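Local coordinates for protein siderophore enterobactin esterase (Emericella nidulans, PDB 6GUO) that hydrolyses the ester bonds of the bacterial xenosiderophore enterobactin, releasing N-(2,3-dihydroxybenzoyl)-L-serine so that the fungus can recover the bound iron inside the cell, at residues P108-Y113 and W193-S198; G129-F134 and G168-H173; L186-S191 and R221-S226; R204-G209 and S263-S268. One frame throughout, in Å; residues are numbered along the deposited sequence.

Contact 1: residues P108-Y113 and W193-S198; sequences PPCDHY and WWNNRS
Trp194 carries the apolar half of this contact. Its CG stands anti to the backbone N (chi1 -177°), which swings the indole from CB toward residues 108-113. NE1 donates to a water at 2.8 Å, lying in the ring plane, and the same water is hydrogen-bonded to Tyr113 OH, tying the two aromatic side chains together. Further round the rim, Trp194 CZ2 meets the edge of the phenol ring at Tyr113 CE2 (3.8 Å), the side chains crossing at about a right angle. Trp194 CH2 lies 3.4 Å from Pro108 O. At the far tip, Trp194 CZ3 touches Pro108 CD and Cys110 SG, 3.7 Å from the latter, in an oblique sulfur-aromatic contact. CB of Asn195 sits above one indole face, toward its rim, and its amide provides the polar half: ND2 donates to His112 O at 2.9 Å, nearly straight at 164°, in both the carbonyl and amide planes. Asn195 OD1 accepts from Ile114 N, so the amide grips two successive peptide groups and its rotation is fixed. A short, weakly bonded left-handed turn, 194-197, is thus pinned to the loop that carries or adjoins the proline-rich insertion, which narrows this alpha/beta-hydrolase's active site against triacetylfusarinine C.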
loop_
_atom_site.group_PDB
_atom_site.type_symbol
_atom_site.label_atom_id
_atom_site.label_comp_id
_atom_site.label_asym_id
_atom_site.label_seq_id
_atom_site.Cartn_x
_atom_site.Cartn_y
_atom_site.Cartn_z
ATOM N N PRO A 108 -24.617 9.070 6.374
ATOM C CA PRO A 108 -25.438 10.272 6.231
ATOM C C PRO A 108 -26.716 10.240 7.068
ATOM O O PRO A 108 -27.220 9.155 7.380
ATOM C CB PRO A 108 -25.764 10.299 4.737
ATOM C CG PRO A 108 -25.722 8.875 4.313
ATOM C CD PRO A 108 -24.675 8.220 5.169
ATOM N N PRO A 109 -27.233 11.425 7.442
ATOM C CA PRO A 109 -28.496 11.468 8.167
ATOM C C PRO A 109 -29.638 11.102 7.227
ATOM O O PRO A 109 -29.630 11.505 6.061
ATOM C CB PRO A 109 -28.590 12.922 8.624
ATOM C CG PRO A 109 -27.842 13.684 7.595
ATOM C CD PRO A 109 -26.762 12.775 7.079
ATOM N N CYS A 110 -30.585 10.321 7.734
ATOM C CA CYS A 110 -31.697 9.797 6.943
ATOM C C CYS A 110 -32.999 9.981 7.708
ATOM O O CYS A 110 -32.999 10.036 8.940
ATOM C CB CYS A 110 -31.485 8.310 6.650
ATOM S SG CYS A 110 -30.055 7.934 5.608
ATOM N N ASP A 111 -34.103 10.069 6.971
ATOM C CA ASP A 111 -35.434 10.180 7.577
ATOM C C ASP A 111 -35.795 8.898 8.330
ATOM O O ASP A 111 -36.397 8.958 9.403
ATOM C CB ASP A 111 -36.504 10.500 6.518
ATOM C CG ASP A 111 -36.320 11.879 5.878
ATOM O OD1 ASP A 111 -36.747 12.049 4.716
ATOM O OD2 ASP A 111 -35.758 12.793 6.524
ATOM N N HIS A 112 -35.416 7.749 7.767
ATOM C CA HIS A 112 -35.608 6.450 8.413
ATOM C C HIS A 112 -34.287 5.686 8.461
ATOM O O HIS A 112 -33.464 5.802 7.549
ATOM C CB HIS A 112 -36.675 5.643 7.669
ATOM C CG HIS A 112 -37.995 6.344 7.569
ATOM N ND1 HIS A 112 -38.964 6.251 8.545
ATOM C CD2 HIS A 112 -38.498 7.165 6.617
ATOM C CE1 HIS A 112 -40.011 6.977 8.193
ATOM N NE2 HIS A 112 -39.753 7.542 7.027
ATOM N N TYR A 113 -34.096 4.920 9.536
ATOM C CA TYR A 113 -32.868 4.165 9.773
ATOM C C TYR A 113 -33.168 2.690 10.046
ATOM O O TYR A 113 -34.044 2.364 10.846
ATOM C CB TYR A 113 -32.094 4.775 10.944
ATOM C CG TYR A 113 -30.867 3.991 11.364
ATOM C CD1 TYR A 113 -30.811 3.358 12.606
ATOM C CD2 TYR A 113 -29.760 3.879 10.517
ATOM C CE1 TYR A 113 -29.690 2.638 12.996
ATOM C CE2 TYR A 113 -28.635 3.160 10.900
ATOM C CZ TYR A 113 -28.602 2.544 12.141
ATOM O OH TYR A 113 -27.493 1.828 12.528
ATOM N N TRP A 193 -25.108 -0.973 0.219
ATOM C CA TRP A 193 -26.126 -1.688 1.014
ATOM C C TRP A 193 -26.709 -0.927 2.213
ATOM O O TRP A 193 -27.862 -1.160 2.579
ATOM C CB TRP A 193 -25.566 -3.030 1.522
ATOM C CG TRP A 193 -24.401 -2.892 2.463
ATOM C CD1 TRP A 193 -23.075 -2.879 2.132
ATOM C CD2 TRP A 193 -24.459 -2.747 3.888
ATOM N NE1 TRP A 193 -22.305 -2.731 3.259
ATOM C CE2 TRP A 193 -23.126 -2.648 4.352
ATOM C CE3 TRP A 193 -25.506 -2.694 4.818
ATOM C CZ2 TRP A 193 -22.812 -2.500 5.708
ATOM C CZ3 TRP A 193 -25.194 -2.542 6.170
ATOM C CH2 TRP A 193 -23.856 -2.443 6.598
ATOM N N TRP A 194 -25.911 -0.050 2.824
ATOM C CA TRP A 194 -26.258 0.587 4.099
ATOM C C TRP A 194 -27.653 1.214 4.142
ATOM O O TRP A 194 -28.045 1.952 3.237
ATOM C CB TRP A 194 -25.210 1.637 4.488
ATOM C CG TRP A 194 -25.496 2.258 5.815
ATOM C CD1 TRP A 194 -25.227 1.731 7.043
ATOM C CD2 TRP A 194 -26.136 3.513 6.046
ATOM N NE1 TRP A 194 -25.648 2.591 8.031
ATOM C CE2 TRP A 194 -26.210 3.692 7.446
ATOM C CE3 TRP A 194 -26.648 4.511 5.207
ATOM C CZ2 TRP A 194 -26.782 4.828 8.025
ATOM C CZ3 TRP A 194 -27.217 5.642 5.784
ATOM C CH2 TRP A 194 -27.275 5.790 7.181
ATOM N N ASN A 195 -28.383 0.900 5.210
ATOM C CA ASN A 195 -29.709 1.449 5.464
ATOM C C ASN A 195 -30.651 1.265 4.272
ATOM O O ASN A 195 -31.159 2.236 3.705
ATOM C CB ASN A 195 -29.593 2.927 5.855
ATOM C CG ASN A 195 -30.892 3.491 6.371
ATOM O OD1 ASN A 195 -31.694 2.765 6.957
ATOM N ND2 ASN A 195 -31.115 4.786 6.149
ATOM N N ASN A 196 -30.852 0.007 3.886
ATOM C CA ASN A 196 -31.703 -0.349 2.745
ATOM C C ASN A 196 -31.331 0.454 1.487
ATOM O O ASN A 196 -32.194 0.987 0.785
ATOM C CB ASN A 196 -33.183 -0.159 3.119
ATOM C CG ASN A 196 -34.135 -0.815 2.131
ATOM O OD1 ASN A 196 -33.774 -1.758 1.427
ATOM N ND2 ASN A 196 -35.362 -0.309 2.073
ATOM N N ARG A 197 -30.026 0.549 1.236
ATOM C CA ARG A 197 -29.477 1.263 0.083
ATOM C C ARG A 197 -29.954 2.711 -0.053
ATOM O O ARG A 197 -30.259 3.175 -1.152
ATOM C CB ARG A 197 -29.740 0.470 -1.198
ATOM C CG ARG A 197 -29.032 -0.869 -1.215
ATOM C CD ARG A 197 -29.142 -1.514 -2.579
ATOM N NE ARG A 197 -30.534 -1.828 -2.880
ATOM C CZ ARG A 197 -31.042 -2.025 -4.095
ATOM N NH1 ARG A 197 -30.286 -1.953 -5.192
ATOM N NH2 ARG A 197 -32.336 -2.301 -4.214
ATOM N N SER A 198 -29.975 3.428 1.066
ATOM C CA SER A 198 -30.430 4.821 1.075
ATOM C C SER A 198 -29.583 5.749 0.191
ATOM O O SER A 198 -30.107 6.750 -0.301
ATOM C CB SER A 198 -30.501 5.374 2.504
ATOM O OG SER A 198 -29.217 5.450 3.097
HETATM O O HOH W 1 -25.196 2.522 10.836
#

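Contact 2: residues G129-F134 and G168-H173; sequences GGADEF and GLFALH
A very short, almost linear bond between a histidine and a carboxylate marks this otherwise apolar helix pairing: His173 NE2 donates to Asp132 OD1 at 2.6 Å with an angle of 175°. The oxygen lies in the imidazole plane, yet it is met from 31° above the carboxylate plane, so the bond is ideal for the ring and less so for the acid. Both torsions bring the groups together, His173 CG anti to its backbone N and Asp132 CG beside its own, which bends the carboxylate back although its CB points away. His173 ND1 is hydrogen-bonded to Glu202, so both ring nitrogens are engaged by acids, an environment that would probably stabilise a protonated imidazole. Next to this bond Ala131 CB rests on Phe170 CD1 at 3.8 Å, and Ala131 O approaches the edge of that ring at CE1 (3.4 Å). Phe134 CD2 meets Phe170 CZ at 3.7 Å, the rings inclined obliquely with planes at 54°. The first turn of helix 131-150, with Gly130 as N-cap, thus packs on helix 166-177; helix 102-106 and strand 52-58 touch both phenylalanines, while helix 199-208 reaches His173 through Ile199.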
loop_
_atom_site.group_PDB
_atom_site.type_symbol
_atom_site.label_atom_id
_atom_site.label_comp_id
_atom_site.label_asym_id
_atom_site.label_seq_id
_atom_site.Cartn_x
_atom_site.Cartn_y
_atom_site.Cartn_z
ATOM N N GLY A 129 -25.407 8.920 11.189
ATOM C CA GLY A 129 -26.001 10.160 10.689
ATOM C C GLY A 129 -25.189 11.438 10.843
ATOM O O GLY A 129 -25.737 12.529 10.682
ATOM N N GLY A 130 -23.894 11.313 11.130
ATOM C CA GLY A 130 -23.011 12.469 11.303
ATOM C C GLY A 130 -22.212 12.904 10.080
ATOM O O GLY A 130 -21.313 13.734 10.214
ATOM N N ALA A 131 -22.529 12.378 8.895
ATOM C CA ALA A 131 -21.716 12.651 7.694
ATOM C C ALA A 131 -21.745 14.100 7.231
ATOM O O ALA A 131 -20.722 14.620 6.784
ATOM C CB ALA A 131 -22.099 11.733 6.550
ATOM N N ASP A 132 -22.900 14.754 7.334
ATOM C CA ASP A 132 -22.987 16.173 6.966
ATOM C C ASP A 132 -22.143 17.047 7.891
ATOM O O ASP A 132 -21.479 17.972 7.424
ATOM C CB ASP A 132 -24.441 16.652 6.923
ATOM C CG ASP A 132 -25.220 16.045 5.767
ATOM O OD1 ASP A 132 -24.608 15.701 4.734
ATOM O OD2 ASP A 132 -26.453 15.916 5.885
ATOM N N GLU A 133 -22.157 16.737 9.189
ATOM C CA GLU A 133 -21.308 17.424 10.171
ATOM C C GLU A 133 -19.822 17.212 9.873
ATOM O O GLU A 133 -19.029 18.152 9.920
ATOM C CB GLU A 133 -21.618 16.943 11.594
ATOM C CG GLU A 133 -22.994 17.345 12.106
ATOM C CD GLU A 133 -23.355 16.709 13.441
ATOM O OE1 GLU A 133 -22.473 16.116 14.102
ATOM O OE2 GLU A 133 -24.536 16.806 13.831
ATOM N N PHE A 134 -19.462 15.971 9.558
ATOM C CA PHE A 134 -18.076 15.612 9.257
ATOM C C PHE A 134 -17.573 16.257 7.963
ATOM O O PHE A 134 -16.448 16.741 7.881
ATOM C CB PHE A 134 -17.945 14.082 9.180
ATOM C CG PHE A 134 -16.528 13.582 9.218
ATOM C CD1 PHE A 134 -15.611 14.083 10.143
ATOM C CD2 PHE A 134 -16.114 12.576 8.348
ATOM C CE1 PHE A 134 -14.312 13.614 10.184
ATOM C CE2 PHE A 134 -14.813 12.101 8.390
ATOM C CZ PHE A 134 -13.909 12.618 9.305
ATOM N N GLY A 168 -16.269 4.897 1.712
ATOM C CA GLY A 168 -16.741 4.954 0.331
ATOM C C GLY A 168 -18.167 5.469 0.253
ATOM O O GLY A 168 -18.505 6.252 -0.637
ATOM N N LEU A 169 -19.003 5.022 1.188
ATOM C CA LEU A 169 -20.361 5.548 1.331
ATOM C C LEU A 169 -20.323 7.063 1.545
ATOM O O LEU A 169 -21.072 7.804 0.899
ATOM C CB LEU A 169 -21.084 4.854 2.494
ATOM C CG LEU A 169 -22.494 5.335 2.853
ATOM C CD1 LEU A 169 -23.454 5.068 1.710
ATOM C CD2 LEU A 169 -22.969 4.666 4.132
ATOM N N PHE A 170 -19.439 7.498 2.443
ATOM C CA PHE A 170 -19.210 8.914 2.733
ATOM C C PHE A 170 -18.795 9.697 1.488
ATOM O O PHE A 170 -19.340 10.764 1.224
ATOM C CB PHE A 170 -18.160 9.061 3.843
ATOM C CG PHE A 170 -17.839 10.483 4.200
ATOM C CD1 PHE A 170 -18.667 11.200 5.066
ATOM C CD2 PHE A 170 -16.711 11.110 3.681
ATOM C CE1 PHE A 170 -18.374 12.513 5.397
ATOM C CE2 PHE A 170 -16.415 12.427 4.011
ATOM C CZ PHE A 170 -17.251 13.131 4.871
ATOM N N ALA A 171 -17.838 9.158 0.734
ATOM C CA ALA A 171 -17.408 9.754 -0.535
ATOM C C ALA A 171 -18.565 9.921 -1.523
ATOM O O ALA A 171 -18.710 10.987 -2.139
ATOM C CB ALA A 171 -16.293 8.930 -1.161
ATOM N N LEU A 172 -19.389 8.883 -1.659
ATOM C CA LEU A 172 -20.580 8.948 -2.513
ATOM C C LEU A 172 -21.578 9.995 -2.028
ATOM O O LEU A 172 -22.104 10.779 -2.831
ATOM C CB LEU A 172 -21.255 7.576 -2.620
ATOM C CG LEU A 172 -20.451 6.499 -3.368
ATOM C CD1 LEU A 172 -21.201 5.178 -3.363
ATOM C CD2 LEU A 172 -20.122 6.919 -4.795
ATOM N N HIS A 173 -21.828 10.021 -0.719
ATOM C CA HIS A 173 -22.692 11.050 -0.126
ATOM C C HIS A 173 -22.201 12.475 -0.436
ATOM O O HIS A 173 -23.000 13.337 -0.805
ATOM C CB HIS A 173 -22.827 10.843 1.385
ATOM C CG HIS A 173 -23.621 11.912 2.061
ATOM N ND1 HIS A 173 -24.983 12.038 1.897
ATOM C CD2 HIS A 173 -23.243 12.927 2.870
ATOM C CE1 HIS A 173 -25.412 13.075 2.594
ATOM N NE2 HIS A 173 -24.375 13.633 3.191
#

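Contact 3: residues L186-S191 and R221-S226; sequences LAASPS and RLSFGS
Three backbone hydrogen bonds join residues 186-189 to 221-223; the first two lie within the parallel pairing. Ala187 N donates to Arg221 O at 3.0 Å, nearly along the C=O axis, and Ala187 O accepts from Ser223 N at 3.3 Å, in the carbonyl plane. The third, Ser189 N to Ser223 O, is the shortest at 2.7 Å, with the donor 38° out of the carbonyl plane; at Ser189 (phi 44°, psi 51°) the chain has left the strand. Strands 184-188 and 219-225 are neighbours in the central sheet of the alpha/beta-hydrolase fold. On the other edge of 184-188, Leu186 bonds through its backbone to Leu161 and Gly163, and Ala188 to Gly163 and Ser165, the last in the probable nucleophile elbow. The buried hydroxyls share a water, which donates to Ser189 OG and is hydrogen-bonded to Ser223 OG, each at 2.8 Å; Ser189 OG is also bonded to Glu228, whose carboxylate receives Gly225 N. Ser223 OG lies against Ala188 CA at 3.4 Å. Leu222 CD2 meets Ala187 CB on their shared face, and Pro190 CG beyond the strand. Arg221 packs CB on Leu186 CD2, then extends to a salt bridge with Glu275 and a hydrogen bond with Tyr279.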
loop_
_atom_site.group_PDB
_atom_site.type_symbol
_atom_site.label_atom_id
_atom_site.label_comp_id
_atom_site.label_asym_id
_atom_site.label_seq_id
_atom_site.Cartn_x
_atom_site.Cartn_y
_atom_site.Cartn_z
ATOM N N LEU A 186 -13.005 9.039 -4.722
ATOM C CA LEU A 186 -12.490 7.687 -4.823
ATOM C C LEU A 186 -13.243 6.886 -3.773
ATOM O O LEU A 186 -12.955 6.979 -2.581
ATOM C CB LEU A 186 -10.978 7.687 -4.586
ATOM C CG LEU A 186 -10.169 8.631 -5.481
ATOM C CD1 LEU A 186 -8.748 8.753 -4.963
ATOM C CD2 LEU A 186 -10.168 8.153 -6.927
ATOM N N ALA A 187 -14.252 6.151 -4.232
ATOM C CA ALA A 187 -15.129 5.371 -3.366
ATOM C C ALA A 187 -14.773 3.894 -3.508
ATOM O O ALA A 187 -15.187 3.234 -4.463
ATOM C CB ALA A 187 -16.582 5.613 -3.743
ATOM N N ALA A 188 -14.008 3.391 -2.547
ATOM C CA ALA A 188 -13.510 2.015 -2.561
ATOM C C ALA A 188 -14.415 1.120 -1.720
ATOM O O ALA A 188 -14.676 1.415 -0.554
ATOM C CB ALA A 188 -12.083 1.984 -2.044
ATOM N N SER A 189 -14.914 0.041 -2.324
ATOM C CA SER A 189 -15.850 -0.880 -1.673
ATOM C C SER A 189 -16.940 -0.142 -0.894
ATOM O O SER A 189 -17.153 -0.422 0.272
ATOM C CB SER A 189 -15.080 -1.815 -0.735
ATOM O OG SER A 189 -14.014 -2.436 -1.429
ATOM N N PRO A 190 -17.624 0.818 -1.537
ATOM C CA PRO A 190 -18.566 1.653 -0.789
ATOM C C PRO A 190 -19.731 0.830 -0.251
ATOM O O PRO A 190 -20.238 -0.048 -0.954
ATOM C CB PRO A 190 -19.053 2.653 -1.838
ATOM C CG PRO A 190 -18.917 1.918 -3.128
ATOM C CD PRO A 190 -17.652 1.127 -2.976
ATOM N N SER A 191 -20.147 1.120 0.978
ATOM C CA SER A 191 -21.226 0.379 1.633
ATOM C C SER A 191 -22.593 0.801 1.086
ATOM O O SER A 191 -23.433 1.351 1.808
ATOM C CB SER A 191 -21.154 0.576 3.150
ATOM O OG SER A 191 -19.875 0.216 3.632
ATOM N N ARG A 221 -14.136 7.368 -9.123
ATOM C CA ARG A 221 -13.610 6.020 -9.309
ATOM C C ARG A 221 -14.241 5.114 -8.266
ATOM O O ARG A 221 -14.078 5.343 -7.069
ATOM C CB ARG A 221 -12.089 5.969 -9.183
ATOM C CG ARG A 221 -11.513 4.618 -9.610
ATOM C CD ARG A 221 -9.997 4.617 -9.588
ATOM N NE ARG A 221 -9.424 3.468 -10.307
ATOM C CZ ARG A 221 -8.855 2.389 -9.755
ATOM N NH1 ARG A 221 -8.373 1.433 -10.549
ATOM N NH2 ARG A 221 -8.749 2.242 -8.436
ATOM N N LEU A 222 -14.976 4.107 -8.738
ATOM C CA LEU A 222 -15.536 3.056 -7.893
ATOM C C LEU A 222 -14.625 1.850 -7.945
ATOM O O LEU A 222 -14.006 1.584 -8.973
ATOM C CB LEU A 222 -16.922 2.646 -8.392
ATOM C CG LEU A 222 -18.024 3.668 -8.114
ATOM C CD1 LEU A 222 -19.194 3.465 -9.057
ATOM C CD2 LEU A 222 -18.470 3.573 -6.661
ATOM N N SER A 223 -14.554 1.107 -6.847
ATOM C CA SER A 223 -13.805 -0.146 -6.849
ATOM C C SER A 223 -14.341 -1.138 -5.835
ATOM O O SER A 223 -15.048 -0.769 -4.894
ATOM C CB SER A 223 -12.312 0.110 -6.615
ATOM O OG SER A 223 -12.061 0.542 -5.288
ATOM N N PHE A 224 -14.007 -2.406 -6.050
ATOM C CA PHE A 224 -14.350 -3.469 -5.117
ATOM C C PHE A 224 -13.464 -4.672 -5.385
ATOM O O PHE A 224 -12.875 -4.789 -6.460
ATOM C CB PHE A 224 -15.842 -3.848 -5.223
ATOM C CG PHE A 224 -16.259 -4.340 -6.583
ATOM C CD1 PHE A 224 -16.248 -5.703 -6.885
ATOM C CD2 PHE A 224 -16.668 -3.441 -7.567
ATOM C CE1 PHE A 224 -16.638 -6.158 -8.140
ATOM C CE2 PHE A 224 -17.062 -3.891 -8.821
ATOM C CZ PHE A 224 -17.044 -5.246 -9.109
ATOM N N GLY A 225 -13.345 -5.544 -4.394
ATOM C CA GLY A 225 -12.655 -6.822 -4.572
ATOM C C GLY A 225 -13.630 -7.876 -5.057
ATOM O O GLY A 225 -14.770 -7.913 -4.597
ATOM N N SER A 226 -13.188 -8.754 -5.961
ATOM C CA SER A 226 -14.082 -9.770 -6.543
ATOM C C SER A 226 -14.690 -10.710 -5.497
ATOM O O SER A 226 -15.819 -11.173 -5.661
ATOM C CB SER A 226 -13.370 -10.588 -7.631
ATOM O OG SER A 226 -12.420 -11.482 -7.071
HETATM O O HOH W 2 -12.197 -1.347 -3.198
#

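Contact 4: residues R204-G209 and S263-S268; sequences RRFISG and SELLAS
The guanidinium of Arg204 and the carboxylate of Glu264 lie nearly coplanar, their planes 16° apart, and meet edge to edge. Arg204 NH2 donates to Glu264 OE2 at 3.1 Å and 164°, using the syn lone pair of the acid, with the oxygen in the guanidinium plane. Beside it Arg204 NE makes a weak second bond to Glu264 OE1 at 3.5 Å, so the salt bridge is two-pronged but lopsided. The arginine gets there by an extended chain from CG to NE. The other flat group, the Phe206 ring, receives Leu265 CD2 obliquely at 4.3 Å; the same ring makes a cation-pi contact with Arg270 and meets the ring of Phe176. Between salt bridge and ring, Ile207 packs against three residues of 263-268. Its CG1 lies beside the backbone N, carrying CD1 toward Glu264 OE1, while CG1 itself touches Leu265 CD2 at 4.0 Å. Ile207 CG2, anti to the backbone N, rests on Ser268 CB at 3.7 Å. Ser268 OG turns back to Leu265 O at 2.7 Å, in the carbonyl plane and on a lone pair, and is also bonded to Arg270 N. The segments run nearly parallel, 9° between directions with axes 10.5 Å apart, joining the C-terminal turns of helices 199-208 and 254-268, with Leu265 also packed on strand 273-279.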
loop_
_atom_site.group_PDB
_atom_site.type_symbol
_atom_site.label_atom_id
_atom_site.label_comp_id
_atom_site.label_asym_id
_atom_site.label_seq_id
_atom_site.Cartn_x
_atom_site.Cartn_y
_atom_site.Cartn_z
ATOM N N ARG A 204 -29.911 9.082 -7.297
ATOM C CA ARG A 204 -30.962 9.394 -8.278
ATOM C C ARG A 204 -31.383 10.864 -8.260
ATOM O O ARG A 204 -31.708 11.419 -9.309
ATOM C CB ARG A 204 -32.164 8.459 -8.100
ATOM C CG ARG A 204 -31.884 7.070 -8.659
ATOM C CD ARG A 204 -32.619 5.955 -7.936
ATOM N NE ARG A 204 -32.009 4.657 -8.237
ATOM C CZ ARG A 204 -32.242 3.519 -7.576
ATOM N NH1 ARG A 204 -33.088 3.475 -6.545
ATOM N NH2 ARG A 204 -31.616 2.405 -7.954
ATOM N N ARG A 205 -31.371 11.486 -7.080
ATOM C CA ARG A 205 -31.570 12.939 -6.966
ATOM C C ARG A 205 -30.426 13.691 -7.656
ATOM O O ARG A 205 -30.661 14.679 -8.356
ATOM C CB ARG A 205 -31.694 13.359 -5.493
ATOM C CG ARG A 205 -31.858 14.857 -5.258
ATOM C CD ARG A 205 -32.281 15.152 -3.826
ATOM N NE ARG A 205 -32.251 16.585 -3.515
ATOM C CZ ARG A 205 -31.180 17.280 -3.109
ATOM N NH1 ARG A 205 -29.986 16.705 -2.947
ATOM N NH2 ARG A 205 -31.307 18.584 -2.861
ATOM N N PHE A 206 -29.196 13.216 -7.458
ATOM C CA PHE A 206 -28.032 13.766 -8.154
ATOM C C PHE A 206 -28.153 13.591 -9.668
ATOM O O PHE A 206 -27.895 14.527 -10.419
ATOM C CB PHE A 206 -26.730 13.130 -7.646
ATOM C CG PHE A 206 -25.521 13.488 -8.460
ATOM C CD1 PHE A 206 -24.845 14.683 -8.239
ATOM C CD2 PHE A 206 -25.055 12.631 -9.456
ATOM C CE1 PHE A 206 -23.727 15.018 -8.993
ATOM C CE2 PHE A 206 -23.944 12.961 -10.213
ATOM C CZ PHE A 206 -23.277 14.155 -9.981
ATOM N N ILE A 207 -28.538 12.392 -10.106
ATOM C CA ILE A 207 -28.750 12.116 -11.536
ATOM C C ILE A 207 -29.807 13.058 -12.138
ATOM O O ILE A 207 -29.628 13.544 -13.255
ATOM C CB ILE A 207 -29.098 10.622 -11.783
ATOM C CG1 ILE A 207 -27.838 9.763 -11.603
ATOM C CG2 ILE A 207 -29.670 10.393 -13.184
ATOM C CD1 ILE A 207 -28.104 8.297 -11.335
ATOM N N SER A 208 -30.880 13.321 -11.391
ATOM C CA SER A 208 -31.952 14.221 -11.840
ATOM C C SER A 208 -31.517 15.686 -11.869
ATOM O O SER A 208 -31.539 16.321 -12.926
ATOM C CB SER A 208 -33.190 14.071 -10.951
ATOM O OG SER A 208 -33.731 12.768 -11.066
ATOM N N GLY A 209 -31.128 16.212 -10.707
ATOM C CA GLY A 209 -30.740 17.620 -10.567
ATOM C C GLY A 209 -29.341 17.896 -11.087
ATOM O O GLY A 209 -29.147 18.731 -11.972
ATOM N N SER A 263 -23.130 1.782 -13.797
ATOM C CA SER A 263 -23.971 1.780 -15.001
ATOM C C SER A 263 -24.981 2.931 -15.020
ATOM O O SER A 263 -25.137 3.595 -16.047
ATOM C CB SER A 263 -24.691 0.440 -15.157
ATOM O OG SER A 263 -23.758 -0.600 -15.411
ATOM N N GLU A 264 -25.646 3.160 -13.886
ATOM C CA GLU A 264 -26.598 4.275 -13.740
ATOM C C GLU A 264 -25.934 5.625 -13.959
ATOM O O GLU A 264 -26.444 6.459 -14.714
ATOM C CB GLU A 264 -27.262 4.283 -12.352
ATOM C CG GLU A 264 -28.501 3.410 -12.225
ATOM C CD GLU A 264 -29.348 3.781 -11.020
ATOM O OE1 GLU A 264 -29.916 4.892 -11.008
ATOM O OE2 GLU A 264 -29.450 2.961 -10.084
ATOM N N LEU A 265 -24.806 5.837 -13.284
ATOM C CA LEU A 265 -24.067 7.097 -13.396
ATOM C C LEU A 265 -23.516 7.312 -14.800
ATOM O O LEU A 265 -23.584 8.423 -15.324
ATOM C CB LEU A 265 -22.941 7.167 -12.364
ATOM C CG LEU A 265 -23.413 7.276 -10.914
ATOM C CD1 LEU A 265 -22.234 7.077 -9.975
ATOM C CD2 LEU A 265 -24.094 8.614 -10.647
ATOM N N LEU A 266 -22.994 6.247 -15.405
ATOM C CA LEU A 266 -22.508 6.302 -16.786
ATOM C C LEU A 266 -23.602 6.754 -17.756
ATOM O O LEU A 266 -23.377 7.653 -18.571
ATOM C CB LEU A 266 -21.968 4.935 -17.224
ATOM C CG LEU A 266 -21.348 4.861 -18.626
ATOM C CD1 LEU A 266 -20.126 5.763 -18.724
ATOM C CD2 LEU A 266 -20.995 3.424 -18.977
ATOM N N ALA A 267 -24.775 6.126 -17.655
ATOM C CA ALA A 267 -25.915 6.426 -18.529
ATOM C C ALA A 267 -26.459 7.844 -18.350
ATOM O O ALA A 267 -27.015 8.410 -19.292
ATOM C CB ALA A 267 -27.030 5.413 -18.316
ATOM N N SER A 268 -26.309 8.407 -17.148
ATOM C CA SER A 268 -26.736 9.786 -16.871
ATOM C C SER A 268 -25.879 10.829 -17.593
ATOM O O SER A 268 -26.378 11.890 -17.967
ATOM C CB SER A 268 -26.724 10.077 -15.362
ATOM O OG SER A 268 -25.410 10.344 -14.886
#

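Contacts 2 and 3 are buried, their centres about 11 and 10 Å from the chain's centre; contacts 1 and 4, with centres about 20 and 22 Å from it, are partly buried. Contacts 1 and 2 touch, Pro108 and Pro109 packing on His173 and Asp132; along the chain contact 2 is nested inside the loop closed by contact 1. Helix 166-177 of contact 2 packs on Pro190 and Ala187 of contact 3, whose segment 186-191 runs on toward 193-198 of contact 1; helix 199-208 of contact 4 then follows. Chemistry follows place: peptide hydrogen bonds in the sheet, a histidine-carboxylate bond between core helices, amide and water in the loop, a salt bridge between helix ends.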